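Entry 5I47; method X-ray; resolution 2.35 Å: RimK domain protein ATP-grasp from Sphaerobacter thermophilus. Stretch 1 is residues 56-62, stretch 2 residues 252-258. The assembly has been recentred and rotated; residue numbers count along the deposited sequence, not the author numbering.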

# COMPACT_ATOMS: atom_id res chain seq x y z
N LEU B 56 18.41 -9.79 3.93
CA LEU B 56 18.66 -8.39 4.23
C LEU B 56 18.35 -7.57 2.99
O LEU B 56 19.04 -7.68 1.97
CB LEU B 56 20.11 -8.18 4.68
CG LEU B 56 20.58 -6.74 4.93
CD1 LEU B 56 19.74 -6.06 6.00
CD2 LEU B 56 22.05 -6.75 5.33
N ASP B 57 17.29 -6.77 3.05
CA ASP B 57 16.87 -5.98 1.90
C ASP B 57 17.82 -4.80 1.73
O ASP B 57 17.86 -3.90 2.58
CB ASP B 57 15.43 -5.51 2.07
CG ASP B 57 14.83 -5.01 0.77
OD1 ASP B 57 15.57 -4.46 -0.07
OD2 ASP B 57 13.61 -5.17 0.58
N ARG B 58 18.58 -4.81 0.64
CA ARG B 58 19.54 -3.76 0.33
C ARG B 58 19.02 -2.79 -0.71
O ARG B 58 19.80 -2.04 -1.30
CB ARG B 58 20.86 -4.38 -0.14
CG ARG B 58 21.51 -5.30 0.88
CD ARG B 58 22.11 -4.50 2.03
NE ARG B 58 22.88 -3.37 1.52
CZ ARG B 58 22.65 -2.10 1.83
NH1 ARG B 58 21.68 -1.79 2.67
NH2 ARG B 58 23.41 -1.15 1.31
N GLY B 59 17.71 -2.78 -0.95
CA GLY B 59 17.10 -1.93 -1.95
C GLY B 59 16.34 -0.76 -1.33
O GLY B 59 16.11 -0.68 -0.13
N GLU B 60 15.97 0.17 -2.21
CA GLU B 60 15.13 1.30 -1.83
C GLU B 60 13.79 0.79 -1.30
O GLU B 60 13.21 -0.16 -1.83
CB GLU B 60 14.92 2.22 -3.03
CG GLU B 60 14.14 3.50 -2.76
CD GLU B 60 13.52 4.09 -4.02
OE1 GLU B 60 13.56 3.42 -5.08
OE2 GLU B 60 12.99 5.22 -3.96
N ALA B 61 13.30 1.42 -0.24
CA ALA B 61 12.06 0.98 0.38
C ALA B 61 10.87 1.33 -0.50
O ALA B 61 10.63 2.51 -0.78
CB ALA B 61 11.91 1.61 1.76
N THR B 62 10.12 0.32 -0.93
CA THR B 62 8.91 0.53 -1.71
C THR B 62 7.85 -0.47 -1.26
O THR B 62 8.10 -1.35 -0.44
CB THR B 62 9.16 0.40 -3.21
OG1 THR B 62 7.95 0.70 -3.92
CG2 THR B 62 9.60 -1.01 -3.55
N ALA B 252 14.16 6.20 5.49
CA ALA B 252 14.44 5.36 4.33
C ALA B 252 15.31 4.19 4.76
O ALA B 252 15.86 4.16 5.85
CB ALA B 252 15.13 6.15 3.21
N ASN B 253 15.42 3.21 3.86
CA ASN B 253 16.28 2.06 4.12
C ASN B 253 17.75 2.49 4.09
O ASN B 253 18.14 3.37 3.33
CB ASN B 253 16.04 0.96 3.08
CG ASN B 253 16.65 -0.37 3.49
OD1 ASN B 253 16.87 -0.62 4.67
ND2 ASN B 253 16.92 -1.22 2.51
N LEU B 254 18.55 1.85 4.95
CA LEU B 254 19.98 2.16 5.02
C LEU B 254 20.67 1.54 3.81
O LEU B 254 21.23 0.44 3.86
CB LEU B 254 20.59 1.67 6.32
CG LEU B 254 22.04 2.09 6.55
CD1 LEU B 254 22.15 3.60 6.59
CD2 LEU B 254 22.60 1.47 7.82
N VAL B 255 20.63 2.27 2.69
CA VAL B 255 21.24 1.81 1.45
C VAL B 255 22.68 2.28 1.35
O VAL B 255 23.58 1.51 0.99
CB VAL B 255 20.40 2.28 0.24
CG1 VAL B 255 21.11 1.93 -1.05
CG2 VAL B 255 19.02 1.65 0.28
N ASP B 256 22.93 3.56 1.66
CA ASP B 256 24.27 4.14 1.59
C ASP B 256 24.82 4.30 3.00
O ASP B 256 24.40 5.20 3.73
CB ASP B 256 24.23 5.50 0.88
CG ASP B 256 23.31 5.51 -0.32
OD1 ASP B 256 23.35 4.55 -1.12
OD2 ASP B 256 22.53 6.48 -0.45
N PHE B 257 25.75 3.43 3.38
CA PHE B 257 26.57 3.66 4.56
C PHE B 257 28.05 3.67 4.19
O PHE B 257 28.91 3.30 4.99
CB PHE B 257 26.28 2.63 5.66
CG PHE B 257 26.43 1.20 5.24
CD1 PHE B 257 27.63 0.53 5.41
CD2 PHE B 257 25.35 0.49 4.74
CE1 PHE B 257 27.77 -0.79 5.05
CE2 PHE B 257 25.48 -0.83 4.37
CZ PHE B 257 26.69 -1.48 4.53
N ARG B 258 28.34 4.12 2.97
CA ARG B 258 29.71 4.22 2.48
C ARG B 258 30.51 5.23 3.29
O ARG B 258 31.58 4.92 3.83
CB ARG B 258 29.70 4.61 1.01
CG ARG B 258 30.77 3.96 0.15
CD ARG B 258 30.68 4.49 -1.28
NE ARG B 258 29.34 4.37 -1.83
CZ ARG B 258 29.00 3.56 -2.82
NH1 ARG B 258 29.91 2.79 -3.40
NH2 ARG B 258 27.75 3.52 -3.26
O HOH W 1 14.52 3.44 1.27

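Residues 56-62 and 252-258 belong to one chain but are at least 192 residues apart in sequence wherever they touch. Each stretch opens with the last two residues of a strand and continues as loop or turn. The contact, which buries 320 Å² in total, is made by the loop of the first stretch, above all Arg58, and by the strand-end residue Asn253 together with the loop that follows it. The CA atoms of Arg58 and Val255 lie 5.9 Å apart, and those of Ala61 and Asn253 5.7 Å, so the chain positions pair in opposite order. No direct backbone-to-backbone hydrogen bond joins the stretches. All four direct hydrogen bonds instead run from a side-chain nitrogen of one stretch to a main-chain carbonyl of the other.

Asn253 supplies two of them. Its CA-to-CB bond points toward the first stretch, and with chi1 in the t well the side chain delivers its amide to two carbonyls at once. ND2 donates to Asp57 O at 2.8 Å (N-H...acceptor angle 162°), while a second bond runs from Asn253 ND2 to Gly59 O, also at 2.8 Å and nearly straight at 170°. Both protons of the amide nitrogen are thereby used, and two carbonyls around the turn at Arg58 are satisfied by a single group. The other end of the amide looks back to its own backbone, where Asn253 OD1 accepts a weak bond from Leu254 N at 3.0 Å. The turn in the first stretch has its own brace: Gly59 N donates to Asp57 OD1 at 2.9 Å, and both carboxylate oxygens of Asp57 also find partners elsewhere in the structure.

Arg58 works in the reverse direction. Its CA-to-CB bond points away from the second stretch, yet chi1, chi2 and chi3 all fall in the m well, and the folded side chain brings the guanidinium back to it. There, NH1 of Arg58 donates to Leu254 O at 2.6 Å, and Arg58 NH2 donates to Val255 O at 2.7 Å, with angles of 157° and 142°. Both oxygens lie at the edge of the guanidinium, near its plane, where its N-H groups point, so the cation is met by two consecutive carbonyl dipoles rather than by a carboxylate of the second stretch. NE and NH2 are also bonded elsewhere in the structure. Phe257 covers one face of the guanidinium, its CE2 lying 3.7 Å from Arg58 NH2, although the approach to the phenyl ring is oblique.

The nonpolar packing is modest. Val255 CG2 sits between the Asn253 amide and the Arg58 guanidinium, 3.8 Å from Gly59 O, placing a methyl beside the carbonyl that Asn253 engages. Beyond Asn253, on the side away from Arg58, Ala61 directs its CB toward the second stretch and meets Asn253 CB at 4.4 Å. Close to this pair, one water accepts from both backbones, 2.8 Å from Ala61 N and 2.8 Å from Asn253 N. Both amides are donors and cannot bond each other, so the water oxygen satisfies the two together and ties the backbones where direct pairing is absent.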